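Local coordinates for protein OLD nuclease (Thermus scotoductus, PDB 6P74) that degrades linear or supercoiled double-stranded DNA from 5' to 3', nicks and linearises circular DNA, and has a DNA-stimulated ATPase activity, at residues R382-Q387 / R513-A518; F389-V394 / I499-D504; G411-V416 / N460-A465; V503-P508 / A518-T523. All coordinates share one frame; numbering follows the deposited sequence. Where two conformers were deposited one is given.

Interaction 1. Residues R382-Q387 / R513-A518; sequences RVAALQ and RPFVEA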
# COMPACT_ATOMS: atom_id res chain seq x y z
N ARG A 382 39.38 -15.94 -6.08
CA ARG A 382 38.58 -14.88 -5.47
C ARG A 382 39.45 -13.98 -4.60
O ARG A 382 39.41 -12.76 -4.72
CB ARG A 382 37.44 -15.49 -4.66
CG ARG A 382 36.47 -14.47 -4.14
CD ARG A 382 35.13 -15.11 -3.84
NE ARG A 382 34.16 -14.08 -3.51
CZ ARG A 382 34.02 -13.54 -2.31
NH1 ARG A 382 34.77 -13.95 -1.30
NH2 ARG A 382 33.14 -12.58 -2.13
N VAL A 383 40.26 -14.59 -3.72
CA VAL A 383 41.17 -13.81 -2.88
C VAL A 383 42.01 -12.88 -3.73
O VAL A 383 42.18 -11.70 -3.41
CB VAL A 383 42.07 -14.74 -2.04
CG1 VAL A 383 43.13 -13.92 -1.30
CG2 VAL A 383 41.24 -15.56 -1.07
N ALA A 384 42.58 -13.40 -4.82
CA ALA A 384 43.43 -12.58 -5.67
C ALA A 384 42.62 -11.49 -6.36
O ALA A 384 43.04 -10.32 -6.39
CB ALA A 384 44.15 -13.45 -6.70
N ALA A 385 41.44 -11.84 -6.89
CA ALA A 385 40.56 -10.84 -7.47
C ALA A 385 40.29 -9.69 -6.49
O ALA A 385 40.51 -8.51 -6.82
CB ALA A 385 39.25 -11.50 -7.92
N LEU A 386 39.84 -10.01 -5.28
CA LEU A 386 39.46 -8.96 -4.33
C LEU A 386 40.65 -8.11 -3.91
O LEU A 386 40.50 -6.91 -3.68
CB LEU A 386 38.78 -9.57 -3.09
CG LEU A 386 37.40 -10.21 -3.33
CD1 LEU A 386 36.91 -10.95 -2.09
CD2 LEU A 386 36.37 -9.17 -3.73
N GLN A 387 41.84 -8.69 -3.83
CA GLN A 387 43.01 -7.87 -3.55
C GLN A 387 43.32 -6.95 -4.74
O GLN A 387 43.70 -5.79 -4.54
CB GLN A 387 44.21 -8.76 -3.20
CG GLN A 387 45.52 -8.02 -3.10
CD GLN A 387 45.52 -7.02 -1.95
OE1 GLN A 387 44.85 -7.23 -0.94
NE2 GLN A 387 46.25 -5.91 -2.12
N ARG A 513 48.46 -10.06 -16.81
CA ARG A 513 47.63 -9.08 -17.50
C ARG A 513 46.19 -9.52 -17.74
O ARG A 513 45.29 -8.71 -17.50
CB ARG A 513 48.30 -8.72 -18.83
CG ARG A 513 47.45 -7.86 -19.76
CD ARG A 513 48.12 -7.68 -21.12
NE ARG A 513 49.32 -6.85 -21.01
CZ ARG A 513 50.30 -6.89 -21.90
NH1 ARG A 513 50.21 -7.74 -22.93
NH2 ARG A 513 51.36 -6.11 -21.76
N PRO A 514 45.90 -10.75 -18.18
CA PRO A 514 44.49 -11.10 -18.41
C PRO A 514 43.68 -11.07 -17.13
O PRO A 514 42.47 -10.79 -17.18
CB PRO A 514 44.57 -12.51 -19.04
CG PRO A 514 46.03 -12.56 -19.60
CD PRO A 514 46.78 -11.88 -18.50
N PHE A 515 44.32 -11.29 -15.97
CA PHE A 515 43.60 -11.24 -14.71
C PHE A 515 43.22 -9.82 -14.35
O PHE A 515 42.07 -9.55 -14.00
CB PHE A 515 44.43 -11.87 -13.59
CG PHE A 515 43.61 -12.30 -12.40
CD1 PHE A 515 42.78 -13.41 -12.48
CD2 PHE A 515 43.66 -11.62 -11.22
CE1 PHE A 515 42.01 -13.81 -11.40
CE2 PHE A 515 42.90 -12.02 -10.13
CZ PHE A 515 42.06 -13.11 -10.23
N VAL A 516 44.17 -8.88 -14.44
CA VAL A 516 43.78 -7.53 -14.05
C VAL A 516 42.90 -6.89 -15.14
O VAL A 516 41.98 -6.13 -14.83
CB VAL A 516 45.01 -6.67 -13.63
CG1 VAL A 516 46.27 -7.47 -13.54
CG2 VAL A 516 45.18 -5.41 -14.45
N GLU A 517 43.11 -7.24 -16.41
CA GLU A 517 42.21 -6.71 -17.43
C GLU A 517 40.79 -7.25 -17.25
O GLU A 517 39.82 -6.50 -17.46
CB GLU A 517 42.76 -6.99 -18.83
CG GLU A 517 43.21 -5.71 -19.51
CD GLU A 517 42.19 -4.58 -19.35
OE1 GLU A 517 42.59 -3.48 -18.89
OE2 GLU A 517 40.99 -4.78 -19.71
N ALA A 518 40.63 -8.51 -16.85
CA ALA A 518 39.29 -9.00 -16.51
C ALA A 518 38.63 -8.11 -15.47
O ALA A 518 37.44 -7.75 -15.60
CB ALA A 518 39.36 -10.44 -16.01

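Interaction 2. Residues F389-V394 / I499-D504; sequences FNQLEV and ILKTVD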
# COMPACT_ATOMS: atom_id res chain seq x y z
N PHE A 389 41.04 -5.75 -6.91
CA PHE A 389 40.03 -4.70 -6.76
C PHE A 389 40.54 -3.62 -5.82
O PHE A 389 40.47 -2.43 -6.11
CB PHE A 389 38.72 -5.26 -6.22
CG PHE A 389 37.77 -5.79 -7.27
CD1 PHE A 389 36.86 -4.95 -7.88
CD2 PHE A 389 37.76 -7.14 -7.60
CE1 PHE A 389 35.97 -5.43 -8.81
CE2 PHE A 389 36.86 -7.63 -8.54
CZ PHE A 389 35.97 -6.78 -9.15
N ASN A 390 41.07 -4.05 -4.67
CA ASN A 390 41.53 -3.10 -3.66
C ASN A 390 42.69 -2.26 -4.19
O ASN A 390 42.80 -1.06 -3.90
CB ASN A 390 41.90 -3.87 -2.40
CG ASN A 390 42.23 -2.97 -1.23
OD1 ASN A 390 41.35 -2.32 -0.66
ND2 ASN A 390 43.50 -2.93 -0.85
N GLN A 391 43.57 -2.86 -4.99
CA GLN A 391 44.68 -2.11 -5.56
C GLN A 391 44.26 -1.22 -6.71
O GLN A 391 44.94 -0.24 -7.00
CB GLN A 391 45.78 -3.07 -6.01
CG GLN A 391 46.57 -3.64 -4.84
CD GLN A 391 47.66 -4.61 -5.26
OE1 GLN A 391 47.63 -5.77 -4.88
NE2 GLN A 391 48.63 -4.13 -6.03
N LEU A 392 43.15 -1.54 -7.36
CA LEU A 392 42.61 -0.68 -8.40
C LEU A 392 41.72 0.40 -7.80
O LEU A 392 41.20 1.24 -8.54
CB LEU A 392 41.85 -1.52 -9.43
CG LEU A 392 42.78 -2.44 -10.24
CD1 LEU A 392 42.01 -3.49 -11.00
CD2 LEU A 392 43.64 -1.62 -11.20
N GLU A 393 41.55 0.38 -6.48
CA GLU A 393 40.75 1.37 -5.77
C GLU A 393 39.29 1.30 -6.18
O GLU A 393 38.63 2.31 -6.39
CB GLU A 393 41.32 2.78 -5.95
CG GLU A 393 42.44 3.13 -4.97
CD GLU A 393 43.25 4.36 -5.39
OE1 GLU A 393 43.32 4.63 -6.61
OE2 GLU A 393 43.81 5.05 -4.50
N VAL A 394 38.80 0.07 -6.31
CA VAL A 394 37.38 -0.22 -6.50
C VAL A 394 36.90 -1.06 -5.32
O VAL A 394 37.58 -2.01 -4.89
CB VAL A 394 37.10 -0.97 -7.82
CG1 VAL A 394 35.63 -1.33 -7.93
CG2 VAL A 394 37.56 -0.13 -9.04
N ILE A 499 52.44 -10.89 -2.62
CA ILE A 499 52.89 -10.94 -4.01
C ILE A 499 52.21 -9.83 -4.81
O ILE A 499 52.88 -9.02 -5.46
CB ILE A 499 52.62 -12.32 -4.62
CG1 ILE A 499 53.61 -13.34 -4.05
CG2 ILE A 499 52.74 -12.25 -6.12
CD1 ILE A 499 53.21 -14.79 -4.33
N LEU A 500 50.88 -9.78 -4.77
CA LEU A 500 50.15 -8.82 -5.59
C LEU A 500 50.48 -7.38 -5.22
O LEU A 500 50.39 -6.48 -6.07
CB LEU A 500 48.65 -9.05 -5.47
CG LEU A 500 48.20 -10.28 -6.23
CD1 LEU A 500 46.74 -10.59 -5.90
CD2 LEU A 500 48.43 -10.03 -7.70
N LYS A 501 50.84 -7.14 -3.97
CA LYS A 501 51.20 -5.78 -3.58
C LYS A 501 52.47 -5.29 -4.26
O LYS A 501 52.69 -4.08 -4.31
CB LYS A 501 51.33 -5.69 -2.05
CG LYS A 501 49.99 -5.68 -1.29
CD LYS A 501 50.19 -5.53 0.22
CE LYS A 501 48.88 -5.70 0.97
NZ LYS A 501 49.05 -5.66 2.46
N THR A 502 53.31 -6.19 -4.80
CA THR A 502 54.51 -5.73 -5.51
C THR A 502 54.27 -5.49 -7.00
O THR A 502 55.17 -5.01 -7.69
CB THR A 502 55.67 -6.73 -5.36
OG1 THR A 502 55.33 -7.95 -6.05
CG2 THR A 502 55.96 -7.04 -3.90
N VAL A 503 53.06 -5.83 -7.47
CA VAL A 503 52.69 -5.65 -8.90
C VAL A 503 52.24 -4.20 -9.12
O VAL A 503 51.83 -3.55 -8.13
CB VAL A 503 51.60 -6.64 -9.33
CG1 VAL A 503 51.19 -6.45 -10.79
CG2 VAL A 503 52.02 -8.08 -9.08
N ASP A 504 52.32 -3.71 -10.36
CA ASP A 504 51.91 -2.32 -10.70
C ASP A 504 50.66 -2.36 -11.59
O ASP A 504 50.81 -2.58 -12.81
CB ASP A 504 53.06 -1.55 -11.36
CG ASP A 504 52.59 -0.33 -12.13
OD1 ASP A 504 51.53 0.22 -11.78
OD2 ASP A 504 53.30 0.06 -13.09

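Interaction 3. Residues G411-V416 / N460-A465; sequences GIELIV and NQRIQA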
# COMPACT_ATOMS: atom_id res chain seq x y z
N GLY A 411 31.86 -25.56 -13.05
CA GLY A 411 31.05 -24.66 -12.26
C GLY A 411 30.86 -23.31 -12.93
O GLY A 411 29.80 -22.69 -12.81
N ILE A 412 31.90 -22.84 -13.64
CA ILE A 412 31.79 -21.58 -14.38
C ILE A 412 30.76 -21.70 -15.50
O ILE A 412 29.89 -20.84 -15.66
CB ILE A 412 33.16 -21.14 -14.92
CG1 ILE A 412 34.07 -20.70 -13.79
CG2 ILE A 412 33.00 -19.96 -15.87
CD1 ILE A 412 35.48 -20.38 -14.23
N GLU A 413 30.86 -22.76 -16.31
CA GLU A 413 29.83 -23.04 -17.30
C GLU A 413 28.43 -22.87 -16.73
O GLU A 413 27.56 -22.24 -17.34
CB GLU A 413 29.95 -24.47 -17.81
CG GLU A 413 31.03 -24.75 -18.75
CD GLU A 413 30.71 -26.01 -19.51
OE1 GLU A 413 29.77 -25.96 -20.34
OE2 GLU A 413 31.34 -27.05 -19.24
N LEU A 414 28.19 -23.46 -15.55
CA LEU A 414 26.85 -23.41 -14.99
C LEU A 414 26.42 -21.98 -14.73
O LEU A 414 25.36 -21.55 -15.18
CB LEU A 414 26.79 -24.25 -13.71
CG LEU A 414 25.44 -24.38 -13.01
CD1 LEU A 414 24.34 -24.76 -14.01
CD2 LEU A 414 25.56 -25.45 -11.96
N ILE A 415 27.27 -21.20 -14.04
CA ILE A 415 26.89 -19.85 -13.66
C ILE A 415 26.80 -18.96 -14.89
O ILE A 415 25.94 -18.07 -14.97
CB ILE A 415 27.89 -19.26 -12.64
CG1 ILE A 415 28.01 -20.14 -11.41
CG2 ILE A 415 27.47 -17.84 -12.23
CD1 ILE A 415 26.71 -20.49 -10.79
N VAL A 416 27.70 -19.16 -15.87
CA VAL A 416 27.59 -18.45 -17.14
C VAL A 416 26.22 -18.69 -17.78
O VAL A 416 25.55 -17.76 -18.22
CB VAL A 416 28.73 -18.85 -18.08
CG1 VAL A 416 28.32 -18.58 -19.54
CG2 VAL A 416 29.98 -18.06 -17.75
N ASN A 460 38.09 -25.38 -21.66
CA ASN A 460 38.30 -23.99 -22.01
C ASN A 460 37.42 -23.59 -23.20
O ASN A 460 36.92 -22.46 -23.25
CB ASN A 460 39.78 -23.73 -22.35
CG ASN A 460 40.68 -23.96 -21.17
OD1 ASN A 460 40.21 -24.05 -20.04
ND2 ASN A 460 42.01 -24.07 -21.42
N GLN A 461 37.27 -24.49 -24.17
CA GLN A 461 36.45 -24.21 -25.35
C GLN A 461 34.97 -24.15 -25.00
O GLN A 461 34.24 -23.33 -25.57
CB GLN A 461 36.70 -25.28 -26.43
CG GLN A 461 36.00 -25.00 -27.73
CD GLN A 461 36.17 -23.54 -28.18
OE1 GLN A 461 35.19 -22.80 -28.31
NE2 GLN A 461 37.43 -23.12 -28.40
N ARG A 462 34.51 -24.97 -24.07
CA ARG A 462 33.10 -24.90 -23.70
C ARG A 462 32.78 -23.59 -23.00
O ARG A 462 31.74 -22.97 -23.27
CB ARG A 462 32.71 -26.07 -22.83
CG ARG A 462 32.77 -27.45 -23.49
CD ARG A 462 32.59 -28.54 -22.40
NE ARG A 462 31.28 -28.35 -21.77
CZ ARG A 462 30.12 -28.75 -22.29
NH1 ARG A 462 30.08 -29.39 -23.45
NH2 ARG A 462 28.97 -28.51 -21.64
N ILE A 463 33.69 -23.12 -22.13
CA ILE A 463 33.49 -21.82 -21.49
C ILE A 463 33.42 -20.71 -22.53
O ILE A 463 32.63 -19.77 -22.41
CB ILE A 463 34.60 -21.58 -20.45
CG1 ILE A 463 34.30 -22.38 -19.18
CG2 ILE A 463 34.71 -20.09 -20.12
CD1 ILE A 463 35.52 -22.63 -18.30
N GLN A 464 34.26 -20.80 -23.55
CA GLN A 464 34.30 -19.79 -24.59
C GLN A 464 33.01 -19.81 -25.42
O GLN A 464 32.51 -18.76 -25.84
CB GLN A 464 35.53 -20.05 -25.46
CG GLN A 464 35.73 -19.08 -26.52
CD GLN A 464 37.02 -18.32 -26.34
OE1 GLN A 464 37.50 -18.12 -25.22
NE2 GLN A 464 37.58 -17.89 -27.45
N ALA A 465 32.47 -21.00 -25.66
CA ALA A 465 31.24 -21.13 -26.43
C ALA A 465 30.05 -20.54 -25.68
O ALA A 465 29.22 -19.84 -26.28
CB ALA A 465 30.97 -22.60 -26.77

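Interaction 4. Residues V503-P508 / A518-T523; sequences VDVGQP and AIRQVT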
# COMPACT_ATOMS: atom_id res chain seq x y z
N VAL A 503 53.06 -5.83 -7.47
CA VAL A 503 52.69 -5.65 -8.90
C VAL A 503 52.24 -4.20 -9.12
O VAL A 503 51.83 -3.55 -8.13
CB VAL A 503 51.60 -6.64 -9.33
CG1 VAL A 503 51.19 -6.45 -10.79
CG2 VAL A 503 52.02 -8.08 -9.08
N ASP A 504 52.32 -3.71 -10.36
CA ASP A 504 51.91 -2.32 -10.70
C ASP A 504 50.66 -2.36 -11.59
O ASP A 504 50.81 -2.58 -12.81
CB ASP A 504 53.06 -1.55 -11.36
CG ASP A 504 52.59 -0.33 -12.13
OD1 ASP A 504 51.53 0.22 -11.78
OD2 ASP A 504 53.30 0.06 -13.09
N VAL A 505 49.49 -2.15 -10.99
CA VAL A 505 48.20 -2.16 -11.75
C VAL A 505 48.39 -1.40 -13.06
O VAL A 505 47.67 -1.70 -14.04
CB VAL A 505 47.05 -1.57 -10.92
CG1 VAL A 505 46.60 -2.51 -9.81
CG2 VAL A 505 47.41 -0.20 -10.35
N GLY A 506 49.33 -0.45 -13.08
CA GLY A 506 49.61 0.36 -14.29
C GLY A 506 50.03 -0.52 -15.46
O GLY A 506 49.46 -0.34 -16.55
N GLN A 507 50.99 -1.42 -15.23
CA GLN A 507 51.48 -2.33 -16.30
C GLN A 507 51.59 -3.76 -15.74
O GLN A 507 52.72 -4.29 -15.69
CB GLN A 507 52.82 -1.84 -16.84
CG GLN A 507 52.82 -0.37 -17.23
CD GLN A 507 54.22 0.16 -17.44
OE1 GLN A 507 55.07 0.10 -16.55
NE2 GLN A 507 54.47 0.70 -18.62
N PRO A 508 50.42 -4.35 -15.33
CA PRO A 508 50.53 -5.72 -14.79
C PRO A 508 51.37 -6.63 -15.70
O PRO A 508 51.30 -6.46 -16.91
CB PRO A 508 49.13 -6.34 -14.67
CG PRO A 508 48.25 -5.38 -15.41
CD PRO A 508 48.93 -4.07 -15.10
N ALA A 518 40.63 -8.51 -16.85
CA ALA A 518 39.29 -9.00 -16.51
C ALA A 518 38.63 -8.11 -15.47
O ALA A 518 37.44 -7.75 -15.60
CB ALA A 518 39.36 -10.44 -16.01
N ILE A 519 39.38 -7.72 -14.43
CA ILE A 519 38.81 -6.90 -13.36
C ILE A 519 38.49 -5.49 -13.87
O ILE A 519 37.46 -4.91 -13.52
CB ILE A 519 39.75 -6.88 -12.14
CG1 ILE A 519 39.70 -8.25 -11.45
CG2 ILE A 519 39.32 -5.81 -11.13
CD1 ILE A 519 40.94 -8.62 -10.73
N ARG A 520 39.35 -4.95 -14.74
CA ARG A 520 39.06 -3.65 -15.34
C ARG A 520 37.81 -3.70 -16.21
O ARG A 520 37.03 -2.74 -16.25
CB ARG A 520 40.26 -3.16 -16.17
CG ARG A 520 41.48 -2.77 -15.36
CD ARG A 520 42.53 -2.10 -16.24
NE ARG A 520 43.77 -1.89 -15.52
CZ ARG A 520 43.99 -0.84 -14.74
NH1 ARG A 520 43.06 0.10 -14.62
NH2 ARG A 520 45.14 -0.73 -14.10
N GLN A 521 37.60 -4.80 -16.95
CA GLN A 521 36.40 -4.88 -17.79
C GLN A 521 35.13 -4.98 -16.94
O GLN A 521 34.13 -4.29 -17.20
CB GLN A 521 36.49 -6.07 -18.75
CG GLN A 521 35.22 -6.24 -19.65
CD GLN A 521 35.51 -7.05 -20.93
OE1 GLN A 521 36.44 -6.75 -21.68
NE2 GLN A 521 34.72 -8.09 -21.17
N VAL A 522 35.13 -5.85 -15.92
CA VAL A 522 33.91 -5.99 -15.12
C VAL A 522 33.61 -4.72 -14.34
O VAL A 522 32.46 -4.48 -13.97
CB VAL A 522 33.99 -7.20 -14.16
CG1 VAL A 522 34.78 -6.83 -12.91
CG2 VAL A 522 32.54 -7.72 -13.78
N THR A 523 34.63 -3.88 -14.11
CA THR A 523 34.47 -2.61 -13.41
C THR A 523 34.01 -1.49 -14.34
O THR A 523 33.48 -0.48 -13.86
CB THR A 523 35.80 -2.22 -12.75
OG1 THR A 523 36.00 -2.99 -11.56
CG2 THR A 523 35.81 -0.75 -12.39

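Interaction 1. Residues R382-Q387 / R513-A518
The backbone N of Ala385 is met by the rim of an aromatic ring: CE2 and CZ of Phe515 each come to 3.6 Å from it. The two residues join two helices of the Toprim fold, helix 379-391 and the C-terminal helix 513-523, which lie against its parallel sheet. No hydrogen bond crosses between the segments; the contact is made by one ring pushed edge-first against a helical backbone. Ala385 N and Ala384 C lie close to the ring plane, so the phenyl presents its edge, not a face, to the peptide link between the two alanines. CG of Phe515 is swung to the far side of CB from the backbone N (chi1 -160°), and this sends the ring straight across the gap between the helices. Val429 and Val475 of the sheet also touch Phe515, while Ala384 packs in addition on Ile496 and Leu500 of helix 493-501. All three contacting residues are buried. Phe515 lies beside the metal centre: its side chain is about 6 Å from that of Asp431, which binds samarium here, and about 5 Å from that of Asp381, a probable metal ligand. Two methyl groups complete the edge contact, Ala384 CB at 3.9 Å from Phe515 CE2 and Ala385 CB at 4.0 Å from Phe515 CZ.

Interaction 2. Residues F389-V394 / I499-D504
Gln391 lays its terminal amide over the backbone carbonyl of Leu500, near the C-terminal end of helix 493-501. Its CG stands anti to its own carbonyl carbon (chi1 -75°), and the extended chain beyond carries the amide across from the end of helix 379-391. NE2 of Gln391 donates to Leu500 O over 2.9 Å, with an N-H...O angle of 148°. The acceptor lies almost in the amide plane of the glutamine, yet NE2 stands 44° above the plane of the carbonyl and so does not use a lone-pair direction. Val503 N donates to the same Leu500 O from the opposite face, so the oxygen is gripped from both sides. OE1 of Gln391 rests against the leucine, 3.5 Å from Leu500 CB. It takes a hydrogen bond from the side chain of Gln387, one turn back on the same helix. Both segments lie toward the C-terminal ends of Toprim-domain helices: helix 379-391 finishes in a Schellman motif with Glu393 at positive phi, and the chain after helix 493-501 turns into the loop leading to helix 513-523. The leucine side chain packs inward on Ala384 and Gln387. OE1 of Gln391 and Leu500 O are both acceptors, 3.1 Å apart; the bonds from Gln391 NE2 to Leu500 O and from Gln387 NE2 to Gln391 OE1 offset this closeness, which probably fixes which way round the Gln391 amide sits.

Interaction 3. Residues G411-V416 / N460-A465
Ile463 faces both Ile412 and Glu413 where two helices of the Toprim fold run side by side. Each belongs to a beta-alpha-beta crossover of the parallel sheet: helix 409-422 links strands 401-405 and 426-431, and helix 443-467 links 426-431 and 472-475. Their short segments are nearly parallel, 8° apart, with axes 9.6 Å from each other. The contact has a buried apolar part and a polar, more open one. In the first, CG1 of Ile463 lies 4.1 Å from the CG methylene of Glu413 and 4.3 Å from Ile412 CG2. Ile412 and Val416 also rest on Val428 of the sheet, and Ile412 touches Glu377, a probable metal ligand, so this part backs onto the catalytic region. On the other side stands Arg462, partly exposed. A bend at chi3 turns its guanidinium toward the carboxylate of Glu413, whose plane makes 61° with that of the guanidinium. This salt bridge is therefore not a coplanar bidentate pair. Arg353, from helix 341-355 of the ATPase region, makes a second salt bridge to Glu413 OE2, so two arginines gather round one buried carboxylate and probably offset its charge. The acid thereby ties the Toprim helices to the ATPase part of the chain. Of the two bonds from Arg462, NH2 to Glu413 OE1 is weak and bent at 3.0 Å, whereas NE meets Glu413 OE2 at 2.8 Å from its syn side, tilted out of the carboxylate plane but with a nearly linear N-H...O angle of 176°.

Interaction 4. Residues V503-P508 / A518-T523
Arg520 reaches out from its helix toward Val505, its chain extended from CG to NE and its guanidinium turned so that an edge meets the loop. NH2 is the atom that touches: Val505 O lies close to the guanidinium plane, and the model places it 2.7 Å from Arg520 NH2 with an N-H...O angle of 141°. The oxygen is crowded by a neighbour in the model, so the exact length of this hydrogen bond is doubtful. The Val505 side chain leans on Leu392 and Gln391, at the end of helix 379-391. Leu392 touches Arg520 as well, so an apolar side chain lies against both partners of the polar contact. Structurally, this is a local closure of the helix-loop-helix that ends the Toprim domain: the loop after helix 493-501 is probably tied to helix 513-523 here, with the long arginine bridging CA atoms 9.9 Å apart at Val505 and Arg520. The contact is at the surface, away from the metal and nucleotide sites. Arg520 NE has a long, weak and doubtful ion pair with Glu517, whose side chain is modelled in two conformers. The carboxylate of Asp504 stays 6.9 Å from Arg520, measured from OD1 to NH2, so any attraction between the two charges is probably weak. Val505 C lies in the guanidinium plane, at its edge, 3.5 Å from Arg520 NH2. The same NH2 passes alongside the valine, 3.8 Å from Val505 CB.

Reading from the N terminus, helix 379-391 supplies the first halves of interactions 1 and 2, which close on helix 513-523 and on the end of helix 493-501. Interaction 2 closes within the span of interaction 1, and interaction 3, pairing helices 409-422 and 443-467, within that of interaction 2. Interaction 4 starts at Val503, where interaction 2 ends, and crosses interaction 1, with which it shares Ala518. Interactions 1, 2 and 4 form one cluster: Ile519 packs on the backbone of Ala385, and Phe389 on Thr523. Interaction 3 stands apart, about 18 Å from interaction 1 between centres, tying the two crossover helices on the other face of the Toprim sheet.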